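Local coordinates for regulatory protein MarR (Planctomyces limnophilus, PDB 3U2R) that probably regulates transcription by binding DNA, as a winged helix-turn-helix protein of the MarR family, at residues R94-K97 against V103-V106; Y28-A33 against A135-H140; L54-H59 against D118-V123; S45-N50 against T80-R85. All coordinates share one frame; numbering follows the deposited sequence.

Contact 1. Residues R94-K97 against V103-V106; sequences RTRK and VVEV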
loop_
_atom_site.group_PDB
_atom_site.type_symbol
_atom_site.label_atom_id
_atom_site.label_comp_id
_atom_site.label_asym_id
_atom_site.label_seq_id
_atom_site.Cartn_x
_atom_site.Cartn_y
_atom_site.Cartn_z
ATOM N N ARG A 94 16.779 -19.087 37.387
ATOM C CA ARG A 94 16.578 -18.182 38.516
ATOM C C ARG A 94 17.663 -18.309 39.548
ATOM O O ARG A 94 18.125 -19.412 39.858
ATOM C CB ARG A 94 15.234 -18.446 39.186
ATOM C CG ARG A 94 14.083 -17.843 38.437
ATOM C CD ARG A 94 12.766 -18.257 39.086
ATOM N NE ARG A 94 11.628 -17.456 38.645
ATOM C CZ ARG A 94 10.368 -17.876 38.564
ATOM N NH1 ARG A 94 9.411 -17.047 38.170
ATOM N NH2 ARG A 94 10.056 -19.136 38.855
ATOM N N THR A 95 18.063 -17.180 40.112
ATOM C CA THR A 95 19.051 -17.154 41.206
ATOM C C THR A 95 18.521 -16.215 42.276
ATOM O O THR A 95 18.302 -15.045 41.986
ATOM C CB THR A 95 20.424 -16.723 40.697
ATOM O OG1 THR A 95 20.760 -17.571 39.598
ATOM C CG2 THR A 95 21.508 -16.880 41.766
ATOM N N ARG A 96 18.240 -16.739 43.486
ATOM C CA ARG A 96 17.749 -15.917 44.602
ATOM C C ARG A 96 18.992 -15.228 45.181
ATOM O O ARG A 96 20.020 -15.889 45.329
ATOM C CB ARG A 96 17.021 -16.825 45.617
ATOM C CG ARG A 96 16.105 -16.123 46.548
ATOM C CD ARG A 96 15.335 -17.142 47.406
ATOM N NE ARG A 96 14.360 -17.891 46.607
ATOM C CZ ARG A 96 13.199 -17.417 46.148
ATOM N NH1 ARG A 96 12.815 -16.175 46.433
ATOM N NH2 ARG A 96 12.407 -18.187 45.405
ATOM N N LYS A 97 18.964 -13.910 45.385
ATOM C CA LYS A 97 20.154 -13.205 45.874
ATOM C C LYS A 97 20.468 -13.692 47.276
ATOM O O LYS A 97 19.612 -13.586 48.161
ATOM C CB LYS A 97 19.966 -11.685 45.851
ATOM C CG LYS A 97 19.960 -11.113 44.451
ATOM C CD LYS A 97 20.492 -9.662 44.410
ATOM C CE LYS A 97 21.975 -9.578 44.082
ATOM N NZ LYS A 97 22.383 -8.195 43.710
ATOM N N VAL A 103 14.762 -11.073 46.388
ATOM C CA VAL A 103 15.142 -10.745 45.026
ATOM C C VAL A 103 15.570 -12.028 44.258
ATOM O O VAL A 103 16.449 -12.773 44.685
ATOM C CB VAL A 103 16.263 -9.663 45.047
ATOM C CG1 VAL A 103 16.750 -9.331 43.641
ATOM C CG2 VAL A 103 15.771 -8.400 45.750
ATOM N N VAL A 104 14.947 -12.229 43.108
ATOM C CA VAL A 104 15.204 -13.337 42.216
ATOM C C VAL A 104 15.738 -12.751 40.901
ATOM O O VAL A 104 15.030 -11.996 40.245
ATOM C CB VAL A 104 13.938 -14.221 42.016
ATOM C CG1 VAL A 104 14.203 -15.335 40.974
ATOM C CG2 VAL A 104 13.484 -14.808 43.342
ATOM N N GLU A 105 17.005 -13.027 40.578
ATOM C CA GLU A 105 17.613 -12.623 39.319
ATOM C C GLU A 105 17.358 -13.740 38.326
ATOM O O GLU A 105 17.378 -14.907 38.704
ATOM C CB GLU A 105 19.116 -12.345 39.455
ATOM C CG GLU A 105 19.387 -11.104 40.282
ATOM C CD GLU A 105 20.817 -10.622 40.166
ATOM O OE1 GLU A 105 21.730 -11.427 40.456
ATOM O OE2 GLU A 105 21.026 -9.454 39.755
ATOM N N VAL A 106 17.032 -13.382 37.094
ATOM C CA VAL A 106 16.708 -14.337 36.034
ATOM C C VAL A 106 17.660 -14.069 34.885
ATOM O O VAL A 106 17.752 -12.919 34.477
ATOM C CB VAL A 106 15.225 -14.106 35.596
ATOM C CG1 VAL A 106 14.762 -15.179 34.606
ATOM C CG2 VAL A 106 14.304 -14.056 36.809
#

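Contact 2. Residues Y28-A33 against A135-H140; sequences YDRMKA and AADELH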
loop_
_atom_site.group_PDB
_atom_site.type_symbol
_atom_site.label_atom_id
_atom_site.label_comp_id
_atom_site.label_asym_id
_atom_site.label_seq_id
_atom_site.Cartn_x
_atom_site.Cartn_y
_atom_site.Cartn_z
ATOM N N TYR A 28 -3.384 -1.968 16.209
ATOM C CA TYR A 28 -2.991 -2.802 17.359
ATOM C C TYR A 28 -3.592 -4.187 17.227
ATOM O O TYR A 28 -2.896 -5.197 17.440
ATOM C CB TYR A 28 -3.396 -2.134 18.679
ATOM C CG TYR A 28 -3.303 -3.025 19.889
ATOM C CD1 TYR A 28 -2.127 -3.140 20.600
ATOM C CD2 TYR A 28 -4.407 -3.772 20.316
ATOM C CE1 TYR A 28 -2.037 -3.975 21.715
ATOM C CE2 TYR A 28 -4.312 -4.650 21.377
ATOM C CZ TYR A 28 -3.129 -4.747 22.085
ATOM O OH TYR A 28 -3.038 -5.564 23.183
ATOM N N ASP A 29 -4.898 -4.262 16.967
ATOM C CA ASP A 29 -5.564 -5.578 16.902
ATOM C C ASP A 29 -4.967 -6.493 15.798
ATOM O O ASP A 29 -4.800 -7.714 15.990
ATOM C CB ASP A 29 -7.032 -5.418 16.648
ATOM C CG ASP A 29 -7.755 -4.783 17.793
ATOM O OD1 ASP A 29 -7.344 -5.013 18.942
ATOM O OD2 ASP A 29 -8.812 -4.150 17.550
ATOM N N ARG A 30 -4.602 -5.906 14.685
ATOM C CA ARG A 30 -4.072 -6.706 13.591
ATOM C C ARG A 30 -2.688 -7.213 13.927
ATOM O O ARG A 30 -2.382 -8.386 13.719
ATOM C CB ARG A 30 -4.053 -5.876 12.301
ATOM C CG ARG A 30 -3.512 -6.589 11.069
ATOM C CD ARG A 30 -4.370 -7.680 10.518
ATOM N NE ARG A 30 -5.546 -7.107 9.879
ATOM C CZ ARG A 30 -6.632 -7.790 9.539
ATOM N NH1 ARG A 30 -6.729 -9.073 9.823
ATOM N NH2 ARG A 30 -7.645 -7.182 8.935
HETATM N N MSE A 31 -1.860 -6.339 14.424
HETATM C CA MSE A 31 -0.498 -6.714 14.829
HETATM C C MSE A 31 -0.489 -7.727 15.923
HETATM O O MSE A 31 0.308 -8.656 15.888
HETATM C CB MSE A 31 0.307 -5.508 15.289
HETATM C CG MSE A 31 0.674 -4.615 14.145
HETATM SE SE MSE A 31 1.903 -3.150 14.667
HETATM C CE MSE A 31 1.015 -2.550 15.932
ATOM N N LYS A 32 -1.336 -7.525 16.914
ATOM C CA LYS A 32 -1.453 -8.441 18.068
ATOM C C LYS A 32 -1.896 -9.826 17.638
ATOM O O LYS A 32 -1.381 -10.843 18.135
ATOM C CB LYS A 32 -2.501 -7.883 19.064
ATOM C CG LYS A 32 -2.670 -8.701 20.338
ATOM C CD LYS A 32 -1.650 -8.308 21.351
ATOM C CE LYS A 32 -1.563 -9.288 22.496
ATOM N NZ LYS A 32 -2.905 -9.561 23.060
ATOM N N ALA A 33 -2.897 -9.886 16.735
ATOM C CA ALA A 33 -3.369 -11.209 16.314
ATOM C C ALA A 33 -2.275 -12.022 15.534
ATOM O O ALA A 33 -2.162 -13.234 15.707
ATOM C CB ALA A 33 -4.590 -11.055 15.457
ATOM N N ALA A 135 -1.169 -2.223 5.708
ATOM C CA ALA A 135 -1.235 -1.377 4.532
ATOM C C ALA A 135 -2.495 -1.710 3.698
ATOM O O ALA A 135 -3.204 -0.791 3.285
ATOM C CB ALA A 135 0.034 -1.519 3.738
ATOM N N ALA A 136 -2.851 -2.985 3.589
ATOM C CA ALA A 136 -4.093 -3.358 2.907
ATOM C C ALA A 136 -5.295 -2.849 3.667
ATOM O O ALA A 136 -6.239 -2.383 3.060
ATOM C CB ALA A 136 -4.217 -4.855 2.738
ATOM N N ASP A 137 -5.338 -3.020 4.943
ATOM C CA ASP A 137 -6.528 -2.535 5.715
ATOM C C ASP A 137 -6.724 -0.995 5.495
ATOM O O ASP A 137 -7.824 -0.523 5.238
ATOM C CB ASP A 137 -6.340 -2.813 7.214
ATOM C CG ASP A 137 -6.324 -4.287 7.697
ATOM O OD1 ASP A 137 -6.858 -5.154 6.976
ATOM O OD2 ASP A 137 -5.800 -4.561 8.864
ATOM N N GLU A 138 -5.623 -0.240 5.546
ATOM C CA GLU A 138 -5.631 1.191 5.367
ATOM C C GLU A 138 -6.034 1.587 3.946
ATOM O O GLU A 138 -6.767 2.561 3.744
ATOM C CB GLU A 138 -4.229 1.750 5.717
ATOM C CG GLU A 138 -3.958 1.587 7.212
ATOM C CD GLU A 138 -2.536 1.395 7.645
ATOM O OE1 GLU A 138 -1.606 1.707 6.871
ATOM O OE2 GLU A 138 -2.349 0.975 8.804
ATOM N N LEU A 139 -5.549 0.844 2.975
ATOM C CA LEU A 139 -5.925 1.091 1.592
ATOM C C LEU A 139 -7.421 0.775 1.360
ATOM O O LEU A 139 -8.081 1.532 0.638
ATOM C CB LEU A 139 -5.014 0.300 0.620
ATOM C CG LEU A 139 -3.751 1.085 0.284
ATOM C CD1 LEU A 139 -2.685 0.197 -0.212
ATOM C CD2 LEU A 139 -4.090 2.130 -0.791
ATOM N N HIS A 140 -7.977 -0.228 2.035
ATOM C CA HIS A 140 -9.440 -0.496 1.913
ATOM C C HIS A 140 -10.244 0.694 2.408
ATOM O O HIS A 140 -11.161 1.116 1.749
ATOM C CB HIS A 140 -9.868 -1.732 2.686
ATOM C CG HIS A 140 -9.245 -2.957 2.135
ATOM N ND1 HIS A 140 -8.871 -4.043 2.936
ATOM C CD2 HIS A 140 -8.861 -3.198 0.868
ATOM C CE1 HIS A 140 -8.319 -4.910 2.095
ATOM N NE2 HIS A 140 -8.291 -4.412 0.849
#

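Contact 3. Residues L54-H59 against D118-V123; sequences LLRSVH and DLEEPV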
loop_
_atom_site.group_PDB
_atom_site.type_symbol
_atom_site.label_atom_id
_atom_site.label_comp_id
_atom_site.label_asym_id
_atom_site.label_seq_id
_atom_site.Cartn_x
_atom_site.Cartn_y
_atom_site.Cartn_z
ATOM N N LEU A 54 14.915 -9.309 26.261
ATOM C CA LEU A 54 15.479 -8.416 27.284
ATOM C C LEU A 54 16.604 -9.172 28.026
ATOM O O LEU A 54 17.680 -8.614 28.240
ATOM C CB LEU A 54 14.348 -7.996 28.245
ATOM C CG LEU A 54 14.660 -7.103 29.424
ATOM C CD1 LEU A 54 15.166 -5.722 28.965
ATOM C CD2 LEU A 54 13.419 -6.881 30.245
ATOM N N LEU A 55 16.400 -10.469 28.331
ATOM C CA LEU A 55 17.456 -11.189 29.025
ATOM C C LEU A 55 18.659 -11.462 28.122
ATOM O O LEU A 55 19.773 -11.572 28.633
ATOM C CB LEU A 55 16.947 -12.481 29.701
ATOM C CG LEU A 55 15.893 -12.240 30.773
ATOM C CD1 LEU A 55 15.419 -13.538 31.365
ATOM C CD2 LEU A 55 16.395 -11.321 31.841
ATOM N N ARG A 56 18.462 -11.553 26.822
ATOM C CA ARG A 56 19.574 -11.714 25.869
ATOM C C ARG A 56 20.477 -10.492 25.869
ATOM O O ARG A 56 21.686 -10.659 25.779
ATOM C CB ARG A 56 19.076 -11.989 24.428
ATOM C CG ARG A 56 20.260 -12.184 23.421
ATOM C CD ARG A 56 19.921 -12.899 22.117
ATOM N NE ARG A 56 18.802 -12.319 21.353
ATOM C CZ ARG A 56 18.304 -12.839 20.215
ATOM N NH1 ARG A 56 17.265 -12.270 19.611
ATOM N NH2 ARG A 56 18.834 -13.945 19.685
ATOM N N SER A 57 19.903 -9.270 26.028
ATOM C CA SER A 57 20.682 -8.024 26.006
ATOM C C SER A 57 21.668 -7.904 27.155
ATOM O O SER A 57 22.588 -7.105 27.048
ATOM C CB SER A 57 19.766 -6.798 25.997
ATOM O OG SER A 57 19.079 -6.613 27.228
ATOM N N VAL A 58 21.488 -8.662 28.244
ATOM C CA VAL A 58 22.408 -8.659 29.393
ATOM C C VAL A 58 23.122 -10.037 29.557
ATOM O O VAL A 58 24.058 -10.117 30.345
ATOM C CB VAL A 58 21.670 -8.221 30.691
ATOM C CG1 VAL A 58 21.085 -6.816 30.519
ATOM C CG2 VAL A 58 20.556 -9.205 31.086
ATOM N N HIS A 59 22.685 -11.119 28.848
ATOM C CA HIS A 59 23.308 -12.463 28.921
ATOM C C HIS A 59 24.829 -12.317 28.829
ATOM O O HIS A 59 25.303 -11.495 28.035
ATOM C CB HIS A 59 22.812 -13.373 27.768
ATOM C CG HIS A 59 23.330 -14.762 27.878
ATOM N ND1 HIS A 59 24.465 -15.156 27.200
ATOM C CD2 HIS A 59 22.906 -15.790 28.672
ATOM C CE1 HIS A 59 24.732 -16.388 27.629
ATOM N NE2 HIS A 59 23.810 -16.817 28.497
ATOM N N ASP A 118 16.080 -19.575 16.764
ATOM C CA ASP A 118 15.054 -20.237 15.945
ATOM C C ASP A 118 13.862 -19.354 15.647
ATOM O O ASP A 118 13.118 -19.631 14.705
ATOM C CB ASP A 118 14.522 -21.488 16.634
ATOM C CG ASP A 118 15.528 -22.596 16.771
ATOM O OD1 ASP A 118 16.589 -22.523 16.098
ATOM O OD2 ASP A 118 15.280 -23.518 17.571
ATOM N N LEU A 119 13.638 -18.344 16.451
ATOM C CA LEU A 119 12.525 -17.431 16.263
ATOM C C LEU A 119 12.856 -16.237 15.379
ATOM O O LEU A 119 11.937 -15.512 15.068
ATOM C CB LEU A 119 12.032 -16.908 17.617
ATOM C CG LEU A 119 11.184 -17.893 18.389
ATOM C CD1 LEU A 119 11.068 -17.488 19.838
ATOM C CD2 LEU A 119 9.806 -17.995 17.802
ATOM N N GLU A 120 14.117 -15.973 15.058
ATOM C CA GLU A 120 14.483 -14.794 14.269
ATOM C C GLU A 120 13.756 -14.726 12.946
ATOM O O GLU A 120 13.166 -13.693 12.657
ATOM C CB GLU A 120 16.005 -14.749 14.028
ATOM C CG GLU A 120 16.754 -14.181 15.232
ATOM C CD GLU A 120 18.265 -14.296 15.159
ATOM O OE1 GLU A 120 18.802 -14.414 14.033
ATOM O OE2 GLU A 120 18.915 -14.274 16.229
ATOM N N GLU A 121 13.753 -15.810 12.181
ATOM C CA GLU A 121 13.085 -15.864 10.859
ATOM C C GLU A 121 11.534 -15.830 10.963
ATOM O O GLU A 121 10.915 -14.967 10.358
ATOM C CB GLU A 121 13.538 -17.090 10.084
ATOM C CG GLU A 121 13.542 -16.915 8.582
ATOM C CD GLU A 121 14.988 -16.856 8.114
ATOM O OE1 GLU A 121 15.693 -15.897 8.511
ATOM O OE2 GLU A 121 15.439 -17.806 7.431
ATOM N N PRO A 122 10.898 -16.694 11.770
ATOM C CA PRO A 122 9.431 -16.598 11.937
ATOM C C PRO A 122 8.925 -15.217 12.390
ATOM O O PRO A 122 7.898 -14.758 11.915
ATOM C CB PRO A 122 9.139 -17.642 13.037
ATOM C CG PRO A 122 10.255 -18.585 13.040
ATOM C CD PRO A 122 11.459 -17.861 12.504
ATOM N N VAL A 123 9.659 -14.544 13.274
ATOM C CA VAL A 123 9.277 -13.223 13.802
ATOM C C VAL A 123 9.470 -12.157 12.740
ATOM O O VAL A 123 8.578 -11.323 12.565
ATOM C CB VAL A 123 10.040 -12.910 15.118
ATOM C CG1 VAL A 123 9.861 -11.460 15.581
ATOM C CG2 VAL A 123 9.538 -13.847 16.201
#

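Contact 4. Residues S45-N50 against T80-R85; sequences SAQQYN and TRLIDR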
loop_
_atom_site.group_PDB
_atom_site.type_symbol
_atom_site.label_atom_id
_atom_site.label_comp_id
_atom_site.label_asym_id
_atom_site.label_seq_id
_atom_site.Cartn_x
_atom_site.Cartn_y
_atom_site.Cartn_z
ATOM N N SER A 45 3.933 -16.301 24.503
ATOM C CA SER A 45 3.247 -15.033 24.337
ATOM C C SER A 45 4.299 -14.048 23.937
ATOM O O SER A 45 5.506 -14.287 24.132
ATOM C CB SER A 45 2.591 -14.592 25.639
ATOM O OG SER A 45 3.541 -14.656 26.701
ATOM N N ALA A 46 3.849 -12.917 23.415
ATOM C CA ALA A 46 4.741 -11.854 23.016
ATOM C C ALA A 46 5.478 -11.307 24.247
ATOM O O ALA A 46 6.642 -10.957 24.125
ATOM C CB ALA A 46 3.965 -10.739 22.313
ATOM N N GLN A 47 4.821 -11.286 25.434
ATOM C CA GLN A 47 5.446 -10.776 26.657
ATOM C C GLN A 47 6.571 -11.721 27.087
ATOM O O GLN A 47 7.585 -11.248 27.589
ATOM C CB GLN A 47 4.429 -10.555 27.797
ATOM C CG GLN A 47 4.939 -9.582 28.833
ATOM C CD GLN A 47 3.894 -9.191 29.874
ATOM O OE1 GLN A 47 3.129 -10.028 30.386
ATOM N NE2 GLN A 47 3.870 -7.911 30.254
ATOM N N GLN A 48 6.409 -13.035 26.832
ATOM C CA GLN A 48 7.478 -14.019 27.105
ATOM C C GLN A 48 8.628 -13.837 26.120
ATOM O O GLN A 48 9.766 -13.829 26.535
ATOM C CB GLN A 48 6.970 -15.438 27.069
ATOM C CG GLN A 48 6.184 -15.813 28.314
ATOM C CD GLN A 48 5.587 -17.189 28.183
ATOM O OE1 GLN A 48 4.983 -17.522 27.190
ATOM N NE2 GLN A 48 5.643 -17.990 29.201
ATOM N N TYR A 49 8.332 -13.575 24.839
ATOM C CA TYR A 49 9.374 -13.297 23.845
ATOM C C TYR A 49 10.149 -12.035 24.261
ATOM O O TYR A 49 11.384 -12.009 24.182
ATOM C CB TYR A 49 8.713 -13.133 22.457
ATOM C CG TYR A 49 9.672 -12.708 21.354
ATOM C CD1 TYR A 49 10.496 -13.627 20.734
ATOM C CD2 TYR A 49 9.739 -11.393 20.935
ATOM C CE1 TYR A 49 11.430 -13.237 19.776
ATOM C CE2 TYR A 49 10.620 -10.998 19.928
ATOM C CZ TYR A 49 11.442 -11.940 19.323
ATOM O OH TYR A 49 12.355 -11.619 18.349
ATOM N N ASN A 50 9.396 -10.980 24.697
ATOM C CA ASN A 50 9.948 -9.691 25.124
ATOM C C ASN A 50 10.843 -9.871 26.366
ATOM O O ASN A 50 11.930 -9.343 26.397
ATOM C CB ASN A 50 8.850 -8.697 25.397
ATOM C CG ASN A 50 8.182 -8.184 24.154
ATOM O OD1 ASN A 50 8.656 -8.346 23.040
ATOM N ND2 ASN A 50 7.166 -7.408 24.343
ATOM N N THR A 80 5.866 -13.091 37.196
ATOM C CA THR A 80 6.428 -14.235 37.927
ATOM C C THR A 80 5.820 -15.529 37.374
ATOM O O THR A 80 6.568 -16.462 37.168
ATOM C CB THR A 80 6.241 -14.088 39.436
ATOM O OG1 THR A 80 7.007 -12.939 39.835
ATOM C CG2 THR A 80 6.684 -15.391 40.231
ATOM N N ARG A 81 4.501 -15.570 37.087
ATOM C CA ARG A 81 3.891 -16.776 36.497
ATOM C C ARG A 81 4.479 -17.004 35.087
ATOM O O ARG A 81 4.865 -18.111 34.708
ATOM C CB ARG A 81 2.353 -16.649 36.430
ATOM C CG ARG A 81 1.649 -17.047 37.725
ATOM C CD ARG A 81 0.242 -16.448 37.855
ATOM N NE ARG A 81 -0.758 -17.109 37.003
ATOM C CZ ARG A 81 -1.415 -18.233 37.300
ATOM N NH1 ARG A 81 -1.174 -18.876 38.441
ATOM N NH2 ARG A 81 -2.309 -18.730 36.450
ATOM N N LEU A 82 4.538 -15.917 34.335
ATOM C CA LEU A 82 5.138 -15.821 33.005
ATOM C C LEU A 82 6.570 -16.432 33.032
ATOM O O LEU A 82 6.870 -17.305 32.235
ATOM C CB LEU A 82 5.141 -14.334 32.657
ATOM C CG LEU A 82 5.794 -13.820 31.427
ATOM C CD1 LEU A 82 5.205 -12.456 31.068
ATOM C CD2 LEU A 82 7.295 -13.629 31.606
ATOM N N ILE A 83 7.402 -16.012 33.991
ATOM C CA ILE A 83 8.775 -16.470 34.119
ATOM C C ILE A 83 8.786 -17.927 34.601
ATOM O O ILE A 83 9.661 -18.662 34.165
ATOM C CB ILE A 83 9.608 -15.508 35.047
ATOM C CG1 ILE A 83 9.938 -14.216 34.285
ATOM C CG2 ILE A 83 10.962 -16.131 35.543
ATOM C CD1 ILE A 83 10.443 -13.128 35.152
ATOM N N ASP A 84 7.843 -18.335 35.496
ATOM C CA ASP A 84 7.695 -19.713 35.978
ATOM C C ASP A 84 7.606 -20.660 34.791
ATOM O O ASP A 84 8.233 -21.702 34.806
ATOM C CB ASP A 84 6.391 -19.909 36.829
ATOM C CG ASP A 84 6.307 -19.361 38.244
ATOM O OD1 ASP A 84 7.347 -18.866 38.762
ATOM O OD2 ASP A 84 5.193 -19.467 38.866
ATOM N N ARG A 85 6.773 -20.316 33.788
ATOM C CA ARG A 85 6.621 -21.130 32.578
ATOM C C ARG A 85 7.941 -21.225 31.847
ATOM O O ARG A 85 8.337 -22.320 31.443
ATOM C CB ARG A 85 5.546 -20.547 31.639
ATOM C CG ARG A 85 4.123 -20.763 32.160
ATOM C CD ARG A 85 3.085 -20.215 31.193
ATOM N NE ARG A 85 2.811 -18.793 31.415
ATOM C CZ ARG A 85 2.143 -18.003 30.574
ATOM N NH1 ARG A 85 1.671 -18.484 29.423
ATOM N NH2 ARG A 85 1.953 -16.722 30.870
#

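Contact 1. Residues R94-K97 against V103-V106
Arg94 and Arg96 straddle Val104 on one face of an antiparallel beta hairpin, the wing of the winged helix-turn-helix fold. Between them Thr95 and Glu105 form a hydrogen-bonded pair, with Thr95 N to Glu105 O and Glu105 N to Thr95 O both 2.8 Å. Arg94 can be followed outward. Its CB lies 3.7 Å from Val104 CG1, and CG comes to 3.6 Å from the same methyl while also lying beside Val106 CG2. CD is 3.8 Å from Val104 CG1, and NE passes it at longer range. The chain runs extended from CG to NE, which carries the guanidinium beyond the hairpin to helix 78-88; there NH2 makes a salt bridge with Asp84 and NH1 a weak hydrogen bond to the carbonyl of Thr80. Val104 thus greases the aliphatic stem while the charge is matched on the helix. Arg96 instead folds at chi3 (-70°), bringing its guanidinium back over the valine, and NH1 bonds to the carbonyl of Arg101 in the turn. Lys97 N donates 2.8 Å to Val103 O, nearly straight at 168°. On the other branch of Val104, CG2 sits under one face of the Arg96 guanidinium, 3.4 Å from NH1.

Contact 2. Residues Y28-A33 against A135-H140
Arg30 of helix 18-40 and Asp137 of helix 110-148 reach for each other from opposite directions, and this one ion pair makes the whole contact between 28-33 and 135-140. The electrostatic part is a side-on, two-pronged grip. Arg30 NE donates to Asp137 OD2 at 2.8 Å and 161°, using the syn lone pair of that oxygen, and the carboxylate oxygen lies almost in the guanidinium plane. The second prong, Arg30 NH2 to Asp137 OD1 at 2.9 Å and 131°, is more bent, and its oxygen is tilted from the guanidinium plane, in keeping with the 38° twist between the two flat groups. Two bonds, one to each oxygen, hinder rotation of the carboxylate. As for shape, CG of Arg30 is anti to the backbone N and the chain then bends at chi2 and chi3, turning the NE and NH2 side of the guanidinium to the carboxylate. Nonpolar packing comes from outside the pair, where the Arg30 side chain rests on His133 and Leu134 of helix 110-148. A leucine at Arg30 would probably leave the Asp137 carboxylate without its countercharge and free to turn. The same helices pack against another chain, where Tyr28 meets Phe13 of the second subunit and Glu138 touches Leu134 of that subunit. Pairing of the first and last helices in this way is characteristic of the MarR dimerisation region.

Contact 3. Residues L54-H59 against D118-V123
Arg56, near the end of helix 46-58, extends toward Glu120 on helix 110-148, linking the winged helix-turn-helix body of this MarR-type fold to the long helix that leads away to the dimer interface. These two residues supply all the surface buried between the segments. Their CA atoms stand 13.0 Å apart, so the gap is spanned by side chains alone. Arg56 starts with CG anti to the backbone N (chi1 -179°) and bends at chi3, which swings NH2 toward the other helix; Glu120 continues extended beyond CG and brings its carboxylate up to NH2 at an oblique angle. Only the ends meet: Arg56 NH2 donates to Glu120 OE2 at 3.5 Å, a weak hydrogen bond within a long salt bridge. The guanidinium and carboxylate planes are turned 50° from each other, and no second prong forms, so the carboxylate is gripped less firmly than a paired arrangement would allow. Glu120 is exposed, and solvent would probably weaken the attraction further. Firmer packing lies beside the pair, where Arg56 rests on Leu108, Leu113 and Leu116. On the next residue of helix 46-58 the hydroxyl turns back along its own helix, Ser57 OG donating to Leu54 O at 2.6 Å.

Contact 4. Residues S45-N50 against T80-R85
A capping box at the start of helix 46-58 abuts helix 78-88, which by analogy with other winged helix-turn-helix proteins is the recognition helix, and Gln48 of the box touches Leu82 and Arg85 across the junction. The short helical segments cross at 76°. Gln48 OE1 takes two donors from Ser45: its N at 3.1 Å, in the carbonyl plane and on a lone pair, and its OG at 3.2 Å, from above that plane. In return Gln48 N donates to Ser45 OG at 3.3 Å, closing the box. With OE1 so held, NE2 faces the other helix and makes a weak but straight hydrogen bond to Leu82 O (3.3 Å, 166°). The same nitrogen lies over one face of the Arg85 guanidinium, off-centre. Below the amide, Gln48 CG slides past Leu82 CG at 3.7 Å, while Leu82 CD1 crosses Gln47 and comes 3.3 Å from its OE1. An alanine in place of Gln48 would probably leave Ser45 N without this acceptor and open a gap beside Leu82. One buried amide thus serves both of its ends, its oxygen spent on its own helix cap and its nitrogen on the neighbouring helix, which fixes which way it is flipped.

How the contacts relate
Contacts 1, 3 and 4 gather in the winged helix-turn-helix body, whereas contact 2 lies across the chain's centre from the wing, about 40 Å from contact 1 between centres. Along the chain, contact 2 closes a loop holding the other three; contact 4 closes before contact 1 opens, and contacts 3 and 4 both use helix 46-58, their segments alternating along the chain. A salt bridge from Arg94 ties contact 1 to contact 4, joining wing to the probable recognition helix. Contacts 3 and 4, with centres about 13 Å apart, meet where Tyr49 packs on Leu119 and Val123. Helix 110-148, shared by contacts 2 and 3, connects the putative DNA-binding part to the dimerisation region.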